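Local coordinates for Crh-like protein 5 (PDB 6IBW) that cleaves chitin and transfers the released chains to beta-1,6-glucan or to other chitin, cross-linking polysaccharides in the fungal cell wall and septa, at residues V90-D95 with R180-S185; W101-G106 with A133-T138; T113-K118 with R161-N166. All coordinates share one frame; numbering follows the deposited sequence.

Contact 1. Residues V90-D95 with R180-S185. With NAG (2-acetamido-2-deoxy-beta-D-glucopyranose), chain C.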
loop_
_atom_site.group_PDB
_atom_site.type_symbol
_atom_site.label_atom_id
_atom_site.label_comp_id
_atom_site.label_asym_id
_atom_site.label_seq_id
_atom_site.Cartn_x
_atom_site.Cartn_y
_atom_site.Cartn_z
ATOM N N VAL A 90 0.201 -0.012 0.818
ATOM C CA VAL A 90 -0.042 -0.764 -0.451
ATOM C C VAL A 90 -1.506 -0.664 -0.871
ATOM O O VAL A 90 -2.398 -0.916 -0.060
ATOM C CB VAL A 90 0.378 -2.234 -0.353
ATOM C CG1 VAL A 90 0.313 -2.893 -1.714
ATOM C CG2 VAL A 90 1.763 -2.369 0.240
ATOM N N LEU A 91 -1.738 -0.329 -2.128
ATOM C CA LEU A 91 -3.091 -0.407 -2.719
ATOM C C LEU A 91 -3.084 -1.618 -3.637
ATOM O O LEU A 91 -2.181 -1.689 -4.454
ATOM C CB LEU A 91 -3.362 0.897 -3.464
ATOM C CG LEU A 91 -3.893 2.041 -2.610
ATOM C CD1 LEU A 91 -4.206 3.234 -3.481
ATOM C CD2 LEU A 91 -5.126 1.613 -1.848
ATOM N N GLU A 92 -3.967 -2.590 -3.463
ATOM C CA GLU A 92 -3.890 -3.755 -4.376
ATOM C C GLU A 92 -5.271 -4.286 -4.734
ATOM O O GLU A 92 -6.119 -4.342 -3.872
ATOM C CB GLU A 92 -3.001 -4.873 -3.831
ATOM C CG GLU A 92 -2.545 -5.755 -4.982
ATOM C CD GLU A 92 -1.605 -6.915 -4.690
ATOM O OE1 GLU A 92 -1.980 -7.773 -3.871
ATOM O OE2 GLU A 92 -0.513 -6.982 -5.326
ATOM N N SER A 93 -5.460 -4.658 -5.992
ATOM C CA SER A 93 -6.721 -5.262 -6.472
ATOM C C SER A 93 -6.520 -6.768 -6.631
ATOM O O SER A 93 -5.364 -7.235 -6.576
ATOM C CB SER A 93 -7.164 -4.621 -7.741
ATOM O OG SER A 93 -6.284 -4.958 -8.789
ATOM N N ASP A 94 -7.622 -7.494 -6.804
ATOM C CA ASP A 94 -7.642 -8.970 -6.941
ATOM C C ASP A 94 -6.963 -9.390 -8.248
ATOM O O ASP A 94 -6.469 -10.520 -8.297
ATOM C CB ASP A 94 -9.073 -9.478 -6.824
ATOM C CG ASP A 94 -9.551 -9.459 -5.382
ATOM O OD1 ASP A 94 -8.690 -9.314 -4.499
ATOM O OD2 ASP A 94 -10.765 -9.578 -5.155
ATOM N N ASP A 95 -6.885 -8.503 -9.246
ATOM C CA ASP A 95 -6.212 -8.805 -10.536
ATOM C C ASP A 95 -4.714 -8.491 -10.425
ATOM O O ASP A 95 -4.018 -8.695 -11.434
ATOM C CB ASP A 95 -6.868 -8.068 -11.699
ATOM C CG ASP A 95 -6.278 -6.704 -11.975
ATOM O OD1 ASP A 95 -5.790 -6.063 -11.006
ATOM O OD2 ASP A 95 -6.278 -6.315 -13.163
ATOM N N ARG A 180 -7.946 -2.550 -2.262
ATOM C CA ARG A 180 -8.034 -2.485 -0.785
ATOM C C ARG A 180 -6.744 -1.845 -0.284
ATOM O O ARG A 180 -5.750 -1.935 -0.970
ATOM C CB ARG A 180 -8.252 -3.881 -0.199
ATOM C CG ARG A 180 -7.357 -4.953 -0.798
ATOM C CD ARG A 180 -7.230 -6.203 0.049
ATOM N NE ARG A 180 -8.182 -6.206 1.153
ATOM C CZ ARG A 180 -9.028 -7.191 1.491
ATOM N NH1 ARG A 180 -9.074 -8.318 0.799
ATOM N NH2 ARG A 180 -9.836 -7.035 2.536
ATOM N N LEU A 181 -6.770 -1.176 0.854
ATOM C CA LEU A 181 -5.528 -0.603 1.423
ATOM C C LEU A 181 -4.931 -1.618 2.405
ATOM O O LEU A 181 -5.680 -2.118 3.257
ATOM C CB LEU A 181 -5.844 0.742 2.072
ATOM C CG LEU A 181 -4.654 1.471 2.696
ATOM C CD1 LEU A 181 -3.578 1.791 1.671
ATOM C CD2 LEU A 181 -5.117 2.754 3.354
ATOM N N ARG A 182 -3.641 -1.913 2.247
ATOM C CA ARG A 182 -2.840 -2.745 3.176
ATOM C C ARG A 182 -1.772 -1.862 3.796
ATOM O O ARG A 182 -1.090 -1.129 3.047
ATOM C CB ARG A 182 -2.096 -3.846 2.432
ATOM C CG ARG A 182 -2.764 -5.206 2.454
ATOM C CD ARG A 182 -1.723 -6.320 2.366
ATOM N NE ARG A 182 -0.919 -6.197 1.164
ATOM C CZ ARG A 182 -1.326 -6.537 -0.056
ATOM N NH1 ARG A 182 -2.544 -7.028 -0.237
ATOM N NH2 ARG A 182 -0.508 -6.372 -1.082
ATOM N N LEU A 183 -1.607 -1.926 5.109
ATOM C CA LEU A 183 -0.483 -1.236 5.776
ATOM C C LEU A 183 0.349 -2.309 6.469
ATOM O O LEU A 183 -0.252 -3.200 7.078
ATOM C CB LEU A 183 -1.045 -0.214 6.761
ATOM C CG LEU A 183 -1.862 0.917 6.145
ATOM C CD1 LEU A 183 -2.589 1.680 7.240
ATOM C CD2 LEU A 183 -0.982 1.842 5.309
ATOM N N GLY A 184 1.675 -2.251 6.385
ATOM C CA GLY A 184 2.501 -3.244 7.095
ATOM C C GLY A 184 3.974 -2.914 7.106
ATOM O O GLY A 184 4.423 -2.053 6.344
ATOM N N SER A 185 4.712 -3.596 7.964
ATOM C CA SER A 185 6.184 -3.531 7.988
ATOM C C SER A 185 6.694 -4.956 7.835
ATOM O O SER A 185 6.025 -5.893 8.279
ATOM C CB SER A 185 6.656 -2.879 9.247
ATOM O OG SER A 185 6.173 -3.578 10.394
HETATM C C1 NAG C . 5.011 -7.375 1.169
HETATM C C2 NAG C . 4.087 -7.650 2.336
HETATM C C3 NAG C . 4.774 -8.473 3.407
HETATM C C4 NAG C . 5.423 -9.694 2.784
HETATM C C5 NAG C . 6.359 -9.241 1.660
HETATM C C6 NAG C . 7.148 -10.376 1.021
HETATM C C7 NAG C . 2.524 -5.799 2.612
HETATM C C8 NAG C . 2.144 -4.571 3.376
HETATM N N2 NAG C . 3.641 -6.414 2.949
HETATM O O3 NAG C . 3.769 -8.805 4.362
HETATM O O4 NAG C . 6.161 -10.412 3.785
HETATM O O5 NAG C . 5.586 -8.586 0.676
HETATM O O6 NAG C . 6.274 -11.215 0.262
HETATM O O7 NAG C . 1.833 -6.211 1.729
#
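The guanidinium of Arg182 takes its polar partners at the edge: Glu92 OE1 and the acetamide oxygen O7 of the chain C N-acetylglucosamine both lie near its plane. Val90 approaches the same group obliquely, with CG1 3.6 Å from Arg182 NH2. The firmer polar link is to the sugar, Arg182 NE donating to O7 at 2.8 Å. Towards Glu92 there is a salt bridge with a weak hydrogen bond, Arg182 NH2 to Glu92 OE1 at 3.5 Å, and the carboxylate plane is turned 77° from the guanidinium. A bend about CG-CD of Arg182 (chi3 -58°) swings its head across to the strand of Val90 and Glu92.

Underneath, two antiparallel hydrogen-bonded pairs, Val90 with Arg182 and Glu92 with Arg180, fix the register. Leu91 and Leu181, the non-hydrogen-bonded pair between them, put their side chains on the other face, where CD2 of Leu91 meets CD1 of Leu181 at 3.8 Å. Leu181 also packs on Val219 and Ile221 of strand 212-223. Arg180 turns its head to Asp63 and Thr64. One face, with Arg182, turned to the sugar and the other, with Leu91 and Leu181, packed into the sandwich: such is the cleft sheet of the GH16 beta-jelly roll.

Contact 2. Residues W101-G106 with A133-T138; sequences WEVLGG and ATPQET. With NAG (2-acetamido-2-deoxy-beta-D-glucopyranose), chain B; NAG (2-acetamido-2-deoxy-beta-D-glucopyranose), chain D.
Gln136 reaches Leu104 through a bend in its side chain: CG stands opposite the carbonyl carbon (chi1 -56°), and a turn at the next bond (chi2 78°) brings the amide round to the backbone of Leu104. Val103 meets the same loop with CG1, the methyl placed roughly opposite its own backbone N.

NE2 of Gln136 donates to Leu104 O at 2.9 Å. The acceptor lies close to the plane of the amide, whereas the donor nitrogen NE2 stands off the plane of the Leu104 carbonyl, and the bond is appreciably bent, 135° at the hydrogen. NE2 also bonds to Asp107 O, so one amide nitrogen serves two backbone carbonyls, of Leu104 and Asp107. CG of Gln136 rests 3.7 Å from Gly105 O. Beside this polar link, Val103 CG1 packs on Pro135 CB at 3.5 Å, and Pro135 leans further on Val111 and Tyr142.

The 133-138 segment has a fold-back of its own: Thr134 O accepts from both Glu137 N and Thr138 N.

Alternation along the strand sends Glu102, probably the proton donor, as in related enzymes, and a chitin-binding residue, to the other side from Val103. Its OE1 accepts hydrogen bonds from O3 and O4 of the chain D N-acetylglucosamine, at 2.7 Å from O3. The modelled proximity of Glu102 OE2 to O6 of the chain B sugar is too short to be trusted.

Chemically, then, the two sides of one strand differ: sugar hydroxyls meet the acid group of Glu102 in the cleft, while behind it a neutral amide, backbone carbonyls and hydrocarbon hold the loop, an interaction that should depend little on pH.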
loop_
_atom_site.group_PDB
_atom_site.type_symbol
_atom_site.label_atom_id
_atom_site.label_comp_id
_atom_site.label_asym_id
_atom_site.label_seq_id
_atom_site.Cartn_x
_atom_site.Cartn_y
_atom_site.Cartn_z
ATOM N N TRP A 101 3.874 2.670 -1.660
ATOM C CA TRP A 101 4.907 3.509 -1.018
ATOM C C TRP A 101 5.807 2.561 -0.256
ATOM O O TRP A 101 5.237 1.781 0.488
ATOM C CB TRP A 101 4.267 4.449 -0.003
ATOM C CG TRP A 101 3.472 5.579 -0.551
ATOM C CD1 TRP A 101 2.122 5.734 -0.518
ATOM C CD2 TRP A 101 4.009 6.801 -1.066
ATOM N NE1 TRP A 101 1.774 6.949 -1.045
ATOM C CE2 TRP A 101 2.914 7.631 -1.372
ATOM C CE3 TRP A 101 5.302 7.260 -1.328
ATOM C CZ2 TRP A 101 3.087 8.895 -1.931
ATOM C CZ3 TRP A 101 5.471 8.513 -1.869
ATOM C CH2 TRP A 101 4.374 9.318 -2.172
ATOM N N GLU A 102 7.123 2.633 -0.386
ATOM C CA GLU A 102 7.978 1.787 0.478
ATOM C C GLU A 102 9.069 2.644 1.085
ATOM O O GLU A 102 9.620 3.439 0.378
ATOM C CB GLU A 102 8.454 0.544 -0.261
ATOM C CG GLU A 102 7.508 -0.612 -0.010
ATOM C CD GLU A 102 7.663 -1.822 -0.902
ATOM O OE1 GLU A 102 8.347 -1.690 -1.967
ATOM O OE2 GLU A 102 7.129 -2.920 -0.497
ATOM N N VAL A 103 9.250 2.549 2.393
ATOM C CA VAL A 103 10.352 3.251 3.107
ATOM C C VAL A 103 11.301 2.174 3.642
ATOM O O VAL A 103 10.822 1.117 4.054
ATOM C CB VAL A 103 9.813 4.169 4.215
ATOM C CG1 VAL A 103 10.754 5.325 4.473
ATOM C CG2 VAL A 103 8.407 4.674 3.903
ATOM N N LEU A 104 12.603 2.432 3.582
ATOM C CA LEU A 104 13.672 1.526 4.067
ATOM C C LEU A 104 14.292 2.159 5.304
ATOM O O LEU A 104 14.482 3.364 5.282
ATOM C CB LEU A 104 14.710 1.361 2.965
ATOM C CG LEU A 104 14.191 0.736 1.674
ATOM C CD1 LEU A 104 15.287 0.736 0.619
ATOM C CD2 LEU A 104 13.692 -0.672 1.920
ATOM N N GLY A 105 14.551 1.376 6.350
ATOM C CA GLY A 105 14.969 1.909 7.660
ATOM C C GLY A 105 16.306 2.610 7.614
ATOM O O GLY A 105 16.476 3.552 8.384
ATOM N N GLY A 106 17.225 2.161 6.757
ATOM C CA GLY A 106 18.594 2.707 6.660
ATOM C C GLY A 106 18.706 3.854 5.673
ATOM O O GLY A 106 19.764 4.500 5.639
ATOM N N ALA A 133 12.255 13.978 4.136
ATOM C CA ALA A 133 13.056 14.332 5.328
ATOM C C ALA A 133 12.759 13.323 6.444
ATOM O O ALA A 133 11.590 13.245 6.847
ATOM C CB ALA A 133 12.736 15.747 5.748
ATOM N N THR A 134 13.784 12.607 6.911
ATOM C CA THR A 134 13.789 11.666 8.074
ATOM C C THR A 134 12.450 10.941 8.236
ATOM O O THR A 134 11.765 11.043 9.255
ATOM C CB THR A 134 14.275 12.374 9.341
ATOM O OG1 THR A 134 13.443 13.478 9.698
ATOM C CG2 THR A 134 15.704 12.851 9.186
ATOM N N PRO A 135 12.094 10.092 7.252
ATOM C CA PRO A 135 10.831 9.360 7.270
ATOM C C PRO A 135 10.687 8.453 8.495
ATOM O O PRO A 135 9.564 8.179 8.857
ATOM C CB PRO A 135 10.918 8.481 6.009
ATOM C CG PRO A 135 11.857 9.242 5.113
ATOM C CD PRO A 135 12.900 9.775 6.062
ATOM N N GLN A 136 11.803 8.009 9.079
ATOM C CA GLN A 136 11.826 7.071 10.231
ATOM C C GLN A 136 11.658 7.855 11.531
ATOM O O GLN A 136 11.407 7.228 12.560
ATOM C CB GLN A 136 13.139 6.300 10.290
ATOM C CG GLN A 136 13.465 5.541 9.015
ATOM C CD GLN A 136 14.010 6.426 7.918
ATOM O OE1 GLN A 136 14.308 7.604 8.138
ATOM N NE2 GLN A 136 14.127 5.870 6.722
ATOM N N GLU A 137 11.801 9.173 11.499
ATOM C CA GLU A 137 11.773 10.017 12.719
ATOM C C GLU A 137 10.693 11.088 12.621
ATOM O O GLU A 137 10.389 11.713 13.636
ATOM C CB GLU A 137 13.158 10.618 12.927
ATOM C CG GLU A 137 14.117 9.596 13.524
ATOM C CD GLU A 137 15.587 9.939 13.387
ATOM O OE1 GLU A 137 15.935 10.711 12.464
ATOM O OE2 GLU A 137 16.383 9.423 14.197
ATOM N N THR A 138 10.135 11.301 11.439
ATOM C CA THR A 138 9.090 12.324 11.201
ATOM C C THR A 138 7.880 11.633 10.572
ATOM O O THR A 138 8.082 10.826 9.666
ATOM C CB THR A 138 9.638 13.476 10.346
ATOM O OG1 THR A 138 10.520 14.269 11.145
ATOM C CG2 THR A 138 8.552 14.376 9.793
HETATM C C1 NAG B . 5.048 -4.990 -3.493
HETATM C C2 NAG B . 5.412 -6.477 -3.369
HETATM C C3 NAG B . 4.802 -7.136 -2.145
HETATM C C4 NAG B . 5.022 -6.266 -0.905
HETATM C C5 NAG B . 4.639 -4.816 -1.115
HETATM C C6 NAG B . 5.059 -3.996 0.094
HETATM C C7 NAG B . 5.920 -7.406 -5.596
HETATM C C8 NAG B . 5.472 -8.368 -6.661
HETATM N N2 NAG B . 5.086 -7.259 -4.551
HETATM O O1 NAG B . 5.892 -4.334 -4.470
HETATM O O3 NAG B . 5.490 -8.375 -1.962
HETATM O O4 NAG B . 4.222 -6.686 0.204
HETATM O O5 NAG B . 5.255 -4.268 -2.268
HETATM O O6 NAG B . 6.482 -3.850 0.211
HETATM O O7 NAG B . 6.994 -6.826 -5.710
HETATM C C1 NAG D . 11.653 -5.206 -5.043
HETATM C C2 NAG D . 10.805 -3.969 -5.383
HETATM C C3 NAG D . 10.086 -3.478 -4.127
HETATM C C4 NAG D . 9.225 -4.622 -3.579
HETATM C C5 NAG D . 10.041 -5.897 -3.320
HETATM C C6 NAG D . 9.061 -7.021 -2.970
HETATM C C7 NAG D . 11.301 -2.343 -7.178
HETATM C C8 NAG D . 12.314 -1.382 -7.741
HETATM N N2 NAG D . 11.609 -2.915 -6.000
HETATM O O3 NAG D . 9.303 -2.299 -4.410
HETATM O O4 NAG D . 8.596 -4.239 -2.361
HETATM O O5 NAG D . 10.865 -6.262 -4.450
HETATM O O6 NAG D . 9.752 -8.208 -2.607
HETATM O O7 NAG D . 10.277 -2.576 -7.810
#

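Contact 3. Residues T113-K118 with R161-N166; sequences TNYFGK and RTLTYN. With NAG (2-acetamido-2-deoxy-beta-D-glucopyranose), chain B; NAG (2-acetamido-2-deoxy-beta-D-glucopyranose), chain D.
Leu163 lays CD2 over the centre of the Tyr115 ring, a CH-pi contact 3.6 Å from the centroid and 6° off the ring normal. The contact spans the two sheets of the GH16 beta-sandwich, or jelly roll: strands 113-116 and 161-164 run nearly parallel, 14° apart, with their axes 9.5 Å from each other, so side chains fill the gap. Leu163 CD1 adds a touch at the ring, 3.4 Å from Tyr115 CE2. Along the edge of the same ring comes Arg161 NH2, near the ring plane, the guanidinium being turned well away from coplanar with it.

Arg161 gets there fully stretched, with CG opposite its backbone N (chi1 -177°) and the chain extended on to the guanidinium. Its NH1 donates to Thr113 OG1 at 2.9 Å along an almost straight line, with the hydroxyl oxygen in the guanidinium plane.

In the second shell, Arg126 O takes another bond from Arg161 NH1, and Trp153 forms a cation-pi pair with the arginine while also touching Thr113 and Leu163. The guanidinium thus sits between a backbone oxygen, a hydroxyl and aromatic rings.

Asn114 and Phe116 alternate to the cleft side of their strand, close to the bound sugars. There Phe116 CE2 comes 3.6 Å from the acetamide carbon C7 of the chain B N-acetylglucosamine.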
loop_
_atom_site.group_PDB
_atom_site.type_symbol
_atom_site.label_atom_id
_atom_site.label_comp_id
_atom_site.label_asym_id
_atom_site.label_seq_id
_atom_site.Cartn_x
_atom_site.Cartn_y
_atom_site.Cartn_z
ATOM N N THR A 113 8.370 5.010 -4.467
ATOM C CA THR A 113 7.019 4.873 -5.049
ATOM C C THR A 113 7.115 3.759 -6.074
ATOM O O THR A 113 8.169 3.606 -6.681
ATOM C CB THR A 113 6.535 6.196 -5.637
ATOM O OG1 THR A 113 7.157 6.370 -6.904
ATOM C CG2 THR A 113 6.906 7.383 -4.780
ATOM N N ASN A 114 6.063 2.986 -6.258
ATOM C CA ASN A 114 6.147 1.835 -7.185
ATOM C C ASN A 114 4.735 1.478 -7.602
ATOM O O ASN A 114 3.822 1.818 -6.855
ATOM C CB ASN A 114 6.908 0.673 -6.542
ATOM C CG ASN A 114 7.206 -0.455 -7.506
ATOM O OD1 ASN A 114 7.755 -0.253 -8.588
ATOM N ND2 ASN A 114 6.896 -1.672 -7.088
ATOM N N TYR A 115 4.567 0.838 -8.754
ATOM C CA TYR A 115 3.253 0.300 -9.185
ATOM C C TYR A 115 3.492 -0.925 -10.058
ATOM O O TYR A 115 4.602 -1.097 -10.539
ATOM C CB TYR A 115 2.457 1.375 -9.922
ATOM C CG TYR A 115 2.850 1.511 -11.367
ATOM C CD1 TYR A 115 2.272 0.697 -12.323
ATOM C CD2 TYR A 115 3.814 2.422 -11.777
ATOM C CE1 TYR A 115 2.634 0.783 -13.653
ATOM C CE2 TYR A 115 4.188 2.516 -13.109
ATOM C CZ TYR A 115 3.593 1.694 -14.054
ATOM O OH TYR A 115 3.906 1.767 -15.385
ATOM N N PHE A 116 2.481 -1.766 -10.229
ATOM C CA PHE A 116 2.430 -2.739 -11.351
ATOM C C PHE A 116 0.975 -2.921 -11.770
ATOM O O PHE A 116 0.077 -2.499 -11.049
ATOM C CB PHE A 116 3.219 -4.016 -11.042
ATOM C CG PHE A 116 3.130 -4.548 -9.636
ATOM C CD1 PHE A 116 1.972 -5.199 -9.214
ATOM C CD2 PHE A 116 4.212 -4.471 -8.759
ATOM C CE1 PHE A 116 1.881 -5.742 -7.936
ATOM C CE2 PHE A 116 4.114 -4.994 -7.479
ATOM C CZ PHE A 116 2.950 -5.628 -7.068
ATOM N N GLY A 117 0.780 -3.382 -12.998
ATOM C CA GLY A 117 -0.538 -3.736 -13.547
ATOM C C GLY A 117 -0.613 -5.236 -13.699
ATOM O O GLY A 117 0.292 -5.781 -14.305
ATOM N N LYS A 118 -1.626 -5.865 -13.116
ATOM C CA LYS A 118 -1.974 -7.294 -13.345
ATOM C C LYS A 118 -0.831 -8.209 -12.890
ATOM O O LYS A 118 -0.680 -9.288 -13.473
ATOM C CB LYS A 118 -2.309 -7.533 -14.819
ATOM C CG LYS A 118 -3.576 -6.848 -15.306
ATOM C CD LYS A 118 -3.438 -6.466 -16.753
ATOM C CE LYS A 118 -4.694 -5.879 -17.360
ATOM N NZ LYS A 118 -4.895 -4.470 -16.949
ATOM N N ARG A 161 5.271 12.322 -7.866
ATOM C CA ARG A 161 5.246 11.453 -9.063
ATOM C C ARG A 161 3.861 11.413 -9.695
ATOM O O ARG A 161 2.894 11.357 -8.981
ATOM C CB ARG A 161 5.664 10.031 -8.707
ATOM C CG ARG A 161 5.724 9.112 -9.914
ATOM C CD ARG A 161 6.134 7.714 -9.509
ATOM N NE ARG A 161 6.186 6.840 -10.659
ATOM C CZ ARG A 161 6.539 5.565 -10.619
ATOM N NH1 ARG A 161 6.940 5.011 -9.492
ATOM N NH2 ARG A 161 6.520 4.837 -11.721
ATOM N N THR A 162 3.792 11.418 -11.016
ATOM C CA THR A 162 2.534 11.235 -11.769
ATOM C C THR A 162 2.737 10.098 -12.763
ATOM O O THR A 162 3.730 10.115 -13.452
ATOM C CB THR A 162 2.131 12.511 -12.514
ATOM O OG1 THR A 162 2.055 13.598 -11.596
ATOM C CG2 THR A 162 0.794 12.374 -13.208
ATOM N N LEU A 163 1.840 9.127 -12.779
ATOM C CA LEU A 163 1.820 8.050 -13.792
ATOM C C LEU A 163 0.548 8.258 -14.602
ATOM O O LEU A 163 -0.530 8.129 -14.015
ATOM C CB LEU A 163 1.819 6.687 -13.098
ATOM C CG LEU A 163 1.508 5.515 -14.024
ATOM C CD1 LEU A 163 2.740 5.105 -14.798
ATOM C CD2 LEU A 163 0.933 4.340 -13.261
ATOM N N THR A 164 0.667 8.640 -15.872
ATOM C CA THR A 164 -0.535 8.803 -16.718
ATOM C C THR A 164 -0.897 7.442 -17.293
ATOM O O THR A 164 -0.054 6.586 -17.341
ATOM C CB THR A 164 -0.384 9.929 -17.735
ATOM O OG1 THR A 164 0.600 9.580 -18.697
ATOM C CG2 THR A 164 -0.002 11.240 -17.087
ATOM N N TYR A 165 -2.149 7.274 -17.680
ATOM C CA TYR A 165 -2.732 6.023 -18.214
ATOM C C TYR A 165 -1.848 5.457 -19.333
ATOM O O TYR A 165 -1.745 4.249 -19.397
ATOM C CB TYR A 165 -4.158 6.330 -18.682
ATOM C CG TYR A 165 -4.922 5.157 -19.230
ATOM C CD1 TYR A 165 -5.577 4.283 -18.377
ATOM C CD2 TYR A 165 -5.028 4.951 -20.596
ATOM C CE1 TYR A 165 -6.317 3.225 -18.876
ATOM C CE2 TYR A 165 -5.765 3.901 -21.110
ATOM C CZ TYR A 165 -6.395 3.025 -20.246
ATOM O OH TYR A 165 -7.096 1.978 -20.749
ATOM N N ASN A 166 -1.233 6.290 -20.180
ATOM C CA ASN A 166 -0.487 5.803 -21.369
ATOM C C ASN A 166 0.966 5.496 -21.001
ATOM O O ASN A 166 1.578 4.759 -21.788
ATOM C CB ASN A 166 -0.524 6.796 -22.532
HETATM C C1 NAG B . 5.048 -4.990 -3.493
HETATM C C2 NAG B . 5.412 -6.477 -3.369
HETATM C C3 NAG B . 4.802 -7.136 -2.145
HETATM C C4 NAG B . 5.022 -6.266 -0.905
HETATM C C5 NAG B . 4.639 -4.816 -1.115
HETATM C C6 NAG B . 5.059 -3.996 0.094
HETATM C C7 NAG B . 5.920 -7.406 -5.596
HETATM C C8 NAG B . 5.472 -8.368 -6.661
HETATM N N2 NAG B . 5.086 -7.259 -4.551
HETATM O O1 NAG B . 5.892 -4.334 -4.470
HETATM O O3 NAG B . 5.490 -8.375 -1.962
HETATM O O4 NAG B . 4.222 -6.686 0.204
HETATM O O5 NAG B . 5.255 -4.268 -2.268
HETATM O O6 NAG B . 6.482 -3.850 0.211
HETATM O O7 NAG B . 6.994 -6.826 -5.710
HETATM C C1 NAG D . 11.653 -5.206 -5.043
HETATM C C2 NAG D . 10.805 -3.969 -5.383
HETATM C C3 NAG D . 10.086 -3.478 -4.127
HETATM C C4 NAG D . 9.225 -4.622 -3.579
HETATM C C5 NAG D . 10.041 -5.897 -3.320
HETATM C C6 NAG D . 9.061 -7.021 -2.970
HETATM C C7 NAG D . 11.301 -2.343 -7.178
HETATM C C8 NAG D . 12.314 -1.382 -7.741
HETATM N N2 NAG D . 11.609 -2.915 -6.000
HETATM O O3 NAG D . 9.303 -2.299 -4.410
HETATM O O4 NAG D . 8.596 -4.239 -2.361
HETATM O O5 NAG D . 10.865 -6.262 -4.450
HETATM O O6 NAG D . 9.752 -8.208 -2.607
HETATM O O7 NAG D . 10.277 -2.576 -7.810
#

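How the contacts relate
All three contacts involve the seven-stranded cleft sheet of the GH16 catalytic domain of the longer protein, in which strands 180-187, 85-92, 98-105 and 110-116 lie side by side. Contact 1 joins the first two; contact 2 ties a loop to strand 98-105; contact 3 crosses to strand 158-164 of the other sheet. Centres lie about 19 Å (1 and 2), 15 Å (1 and 3) and 21 Å (2 and 3) apart. Along the chain, contact 1 brackets the other two, whose segments alternate. Trp101 packs on Thr113 between contacts 2 and 3. Contact 1 puts Arg182 on the sugar-binding face; contacts 2 and 3 pack behind strands whose other side carries Glu102, probably catalytic, or nears the sugars.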